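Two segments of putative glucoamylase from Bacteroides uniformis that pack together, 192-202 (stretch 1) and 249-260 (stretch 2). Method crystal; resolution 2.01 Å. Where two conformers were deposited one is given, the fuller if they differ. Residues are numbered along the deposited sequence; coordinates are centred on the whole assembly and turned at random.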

# COMPACT_ATOMS: atom_id res chain seq x y z
N GLY A 192 -3.27 -10.17 12.74
CA GLY A 192 -2.17 -10.47 11.78
C GLY A 192 -2.24 -11.87 11.20
O GLY A 192 -2.99 -12.68 11.69
N HIS A 193 -1.45 -12.20 10.17
CA HIS A 193 -0.52 -11.28 9.48
C HIS A 193 -1.10 -11.01 8.10
O HIS A 193 -1.11 -11.88 7.23
N ASN A 194 -1.62 -9.80 7.93
CA ASN A 194 -2.20 -9.34 6.68
C ASN A 194 -1.56 -8.03 6.25
O ASN A 194 -0.40 -7.80 6.56
N GLU A 195 -2.29 -7.17 5.53
CA GLU A 195 -1.74 -5.91 5.04
C GLU A 195 -1.67 -4.82 6.08
O GLU A 195 -1.12 -3.76 5.77
N CYS A 196 -2.20 -5.03 7.30
CA CYS A 196 -2.39 -3.91 8.24
C CYS A 196 -1.31 -3.71 9.30
O CYS A 196 -1.56 -3.06 10.29
N HIS A 197 -0.14 -4.31 9.14
CA HIS A 197 0.93 -4.24 10.16
C HIS A 197 1.21 -2.79 10.63
O HIS A 197 1.41 -2.50 11.85
N ILE A 198 1.20 -1.89 9.66
CA ILE A 198 1.58 -0.50 9.86
C ILE A 198 0.64 0.23 10.82
O ILE A 198 1.03 1.23 11.46
N VAL A 199 -0.61 -0.24 10.91
CA VAL A 199 -1.52 0.34 11.86
C VAL A 199 -1.01 0.22 13.30
O VAL A 199 -1.11 1.17 14.08
N TYR A 200 -0.46 -0.95 13.65
CA TYR A 200 0.08 -1.17 15.00
C TYR A 200 1.38 -0.42 15.21
O TYR A 200 1.60 0.13 16.29
N ILE A 201 2.24 -0.38 14.17
CA ILE A 201 3.50 0.38 14.27
C ILE A 201 3.22 1.88 14.49
O ILE A 201 3.81 2.48 15.36
N LEU A 202 2.30 2.47 13.71
CA LEU A 202 1.96 3.89 13.90
C LEU A 202 1.28 4.10 15.26
O LEU A 202 1.59 5.07 15.98
N LEU A 249 -0.77 -11.30 -2.65
CA LEU A 249 0.64 -10.81 -2.55
C LEU A 249 0.72 -9.36 -2.08
O LEU A 249 1.77 -8.96 -1.56
N PHE A 250 -0.36 -8.57 -2.19
CA PHE A 250 -0.29 -7.19 -1.71
C PHE A 250 -0.05 -7.06 -0.20
O PHE A 250 0.29 -5.98 0.28
N PHE A 251 -0.24 -8.14 0.56
CA PHE A 251 0.13 -8.13 1.97
C PHE A 251 1.64 -7.77 2.17
O PHE A 251 2.00 -7.25 3.21
N THR A 252 2.49 -8.02 1.17
CA THR A 252 3.94 -7.66 1.25
C THR A 252 4.23 -6.25 0.74
O THR A 252 5.39 -5.84 0.69
N HIS A 253 3.18 -5.49 0.38
CA HIS A 253 3.33 -4.18 -0.21
C HIS A 253 2.82 -3.02 0.67
O HIS A 253 3.52 -2.07 0.86
N TYR A 254 1.58 -3.05 1.13
CA TYR A 254 0.99 -1.78 1.61
C TYR A 254 1.65 -1.15 2.86
O TYR A 254 1.79 0.07 2.93
N SER A 255 1.99 -1.96 3.85
CA SER A 255 2.67 -1.51 5.06
C SER A 255 4.18 -1.33 4.86
O SER A 255 4.81 -0.70 5.70
N TYR A 256 4.73 -1.82 3.73
CA TYR A 256 6.19 -1.91 3.49
C TYR A 256 6.65 -0.99 2.36
O TYR A 256 7.69 -1.16 1.70
N MSE A 257 5.85 0.02 2.17
CA MSE A 257 6.15 1.12 1.27
C MSE A 257 7.10 2.10 1.97
O MSE A 257 8.11 2.53 1.41
N GLY A 258 6.78 2.41 3.23
CA GLY A 258 7.69 3.22 4.08
C GLY A 258 8.51 2.39 5.08
O GLY A 258 9.70 2.63 5.30
N LEU A 259 7.85 1.42 5.69
CA LEU A 259 8.50 0.49 6.60
C LEU A 259 9.39 -0.46 5.77
O LEU A 259 8.90 -1.27 4.97
N ASP A 260 10.70 -0.32 5.93
CA ASP A 260 11.67 -1.14 5.25
C ASP A 260 11.80 -2.49 5.96
O ASP A 260 12.32 -2.56 7.07

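The strongest polar link centres on Ser255, whose CA-to-CB bond points toward stretch 1 and whose chi1 is m (-66°). Its OG donates to Glu195 O at 2.6 Å and accepts from Ile198 N at 3.1 Å, with an N-H...acceptor angle of 158°. One hydroxyl thus serves two backbone groups, as donor to one and acceptor to the other. His197 N also lies 3.3 Å from Ser255 OG, but the angle is poor and no bond is assigned.

The second link is between side chains. His197, in the t rotamer (-161°), places ND1 2.8 Å from Tyr256 OH; either atom could be the donor. Tyr256 (m, -51°) starts sideways, yet its end comes nearer, and the hydroxyl also meets the edge of the His193 ring, with His193 CE1 3.2 Å from Tyr256 OH. His193, t at -178°, follows a cis peptide bond.

Three waters extend this network. Water 1 joins His193 NE2 (2.8 Å) to Phe251 O (2.9 Å). Water 2 donates to Asn194 O (2.6 Å), accepts from His197 N (3.2 Å) and bonds Tyr256 OH (3.3 Å). Water 3 donates to Glu195 O (3.1 Å) and Phe251 O (2.7 Å) while accepting from Ser255 N (2.9 Å).

Farther out, Phe251 (m, -69°) lies against the backbone of Asn194: Asn194 CA sits 3.9 Å from the ring centroid and 14° off the normal, a CH-pi contact over one face. Asn194 (p, 63°) turns its end away, and its OD1 accepts from Cys196 N at 3.0 Å. Glu195, p at 75°, brings CB within 3.6 Å of Phe250 CE2 and OE1 within 3.3 Å of Phe251 CE1.

Leu259 (t, -173°) closes the apolar end, its CB 4.1 Å from Ile198 CD1 and its CD2 4.1 Å from Ile201 CG1; all three CA-to-CB bonds point toward the opposing stretch.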

# COMPACT_ATOMS: atom_id res chain seq x y z
CB HIS A 193 0.89 -11.86 9.33
CG HIS A 193 1.83 -10.90 8.66
ND1 HIS A 193 2.52 -9.92 9.35
CD2 HIS A 193 2.14 -10.72 7.35
CE1 HIS A 193 3.20 -9.18 8.50
NE2 HIS A 193 3.01 -9.66 7.28
CB ASN A 194 -3.74 -9.27 6.78
CG ASN A 194 -4.23 -8.28 7.81
OD1 ASN A 194 -3.48 -7.48 8.34
ND2 ASN A 194 -5.51 -8.37 8.12
CB GLU A 195 -2.56 -5.38 3.83
CG GLU A 195 -3.94 -4.78 4.21
CD GLU A 195 -5.10 -5.77 4.21
OE1 GLU A 195 -4.91 -6.92 4.64
OE2 GLU A 195 -6.21 -5.36 3.81
CB CYS A 196 -3.71 -4.16 8.96
SG CYS A 196 -5.12 -4.38 7.90
CB HIS A 197 2.20 -4.89 9.59
CG HIS A 197 3.22 -5.29 10.60
ND1 HIS A 197 4.47 -5.73 10.24
CD2 HIS A 197 3.17 -5.36 11.96
CE1 HIS A 197 5.15 -6.05 11.34
NE2 HIS A 197 4.38 -5.85 12.39
CB ILE A 198 1.67 0.28 8.50
CG1 ILE A 198 2.42 1.59 8.64
CG2 ILE A 198 0.30 0.60 7.92
CD1 ILE A 198 3.89 1.44 8.68
CB VAL A 199 -2.95 -0.29 11.74
CG1 VAL A 199 -3.91 0.43 12.70
CG2 VAL A 199 -3.44 -0.21 10.29
CB TYR A 200 0.28 -2.66 15.29
CG TYR A 200 -1.03 -3.36 15.57
CD1 TYR A 200 -1.86 -3.83 14.53
CD2 TYR A 200 -1.49 -3.50 16.88
CE1 TYR A 200 -3.09 -4.43 14.80
CE2 TYR A 200 -2.73 -4.10 17.15
CZ TYR A 200 -3.53 -4.56 16.12
OH TYR A 200 -4.76 -5.18 16.42
CB ILE A 201 4.40 0.22 13.01
CG1 ILE A 201 4.72 -1.24 12.66
CG2 ILE A 201 5.67 1.06 13.12
CD1 ILE A 201 5.07 -2.09 13.79
CB LEU A 202 1.08 4.42 12.77
CG LEU A 202 1.73 4.48 11.36
CD1 LEU A 202 0.75 4.90 10.26
CD2 LEU A 202 2.92 5.41 11.40
CB LEU A 249 1.45 -11.07 -3.84
CG LEU A 249 2.99 -11.01 -3.72
CD1 LEU A 249 3.58 -11.84 -2.55
CD2 LEU A 249 3.60 -11.43 -5.04
CB PHE A 250 -1.52 -6.34 -2.13
CG PHE A 250 -2.73 -6.48 -1.19
CD1 PHE A 250 -3.63 -7.54 -1.37
CD2 PHE A 250 -2.96 -5.58 -0.17
CE1 PHE A 250 -4.77 -7.67 -0.55
CE2 PHE A 250 -4.11 -5.69 0.65
CZ PHE A 250 -4.99 -6.75 0.47
CB PHE A 251 -0.15 -9.48 2.65
CG PHE A 251 -1.63 -9.85 2.82
CD1 PHE A 251 -2.67 -9.01 2.45
CD2 PHE A 251 -1.95 -11.11 3.37
CE1 PHE A 251 -3.99 -9.39 2.65
CE2 PHE A 251 -3.26 -11.49 3.56
CZ PHE A 251 -4.28 -10.61 3.23
CB THR A 252 4.81 -8.66 0.46
OG1 THR A 252 4.58 -8.48 -0.95
CG2 THR A 252 4.48 -10.09 0.92
CB HIS A 253 2.63 -4.08 -1.58
CG HIS A 253 3.03 -5.13 -2.54
ND1 HIS A 253 2.18 -5.60 -3.51
CD2 HIS A 253 4.16 -5.87 -2.62
CE1 HIS A 253 2.79 -6.58 -4.17
NE2 HIS A 253 4.00 -6.75 -3.66
CB TYR A 254 -0.53 -1.90 1.83
CG TYR A 254 -1.43 -2.11 0.64
CD1 TYR A 254 -0.93 -2.23 -0.64
CD2 TYR A 254 -2.81 -2.19 0.81
CE1 TYR A 254 -1.77 -2.47 -1.72
CE2 TYR A 254 -3.66 -2.41 -0.25
CZ TYR A 254 -3.14 -2.54 -1.53
OH TYR A 254 -3.98 -2.79 -2.61
CB SER A 255 2.43 -2.52 6.24
OG SER A 255 1.06 -2.56 6.67
CB TYR A 256 6.59 -3.37 3.26
CG TYR A 256 6.04 -4.21 4.37
CD1 TYR A 256 6.57 -4.12 5.66
CD2 TYR A 256 4.92 -5.02 4.17
CE1 TYR A 256 6.04 -4.86 6.72
CE2 TYR A 256 4.37 -5.75 5.22
CZ TYR A 256 4.92 -5.65 6.49
OH TYR A 256 4.36 -6.36 7.52
CB MSE A 257 4.82 1.81 0.92
CG MSE A 257 4.73 2.11 -0.49
SE MSE A 257 3.70 0.88 -1.55
CE MSE A 257 2.84 2.44 -2.42
CB LEU A 259 7.42 -0.25 7.38
CG LEU A 259 7.77 -1.17 8.52
CD1 LEU A 259 8.43 -0.38 9.63
CD2 LEU A 259 6.48 -1.83 9.05
CB ASP A 260 13.04 -0.40 5.23
CG ASP A 260 14.08 -1.04 4.32
OD1 ASP A 260 13.93 -2.19 3.87
OD2 ASP A 260 15.11 -0.35 4.07
O HOH W 1 3.69 -9.18 4.64
O HOH W 2 1.26 -5.80 6.69
O HOH W 3 1.21 -4.76 3.91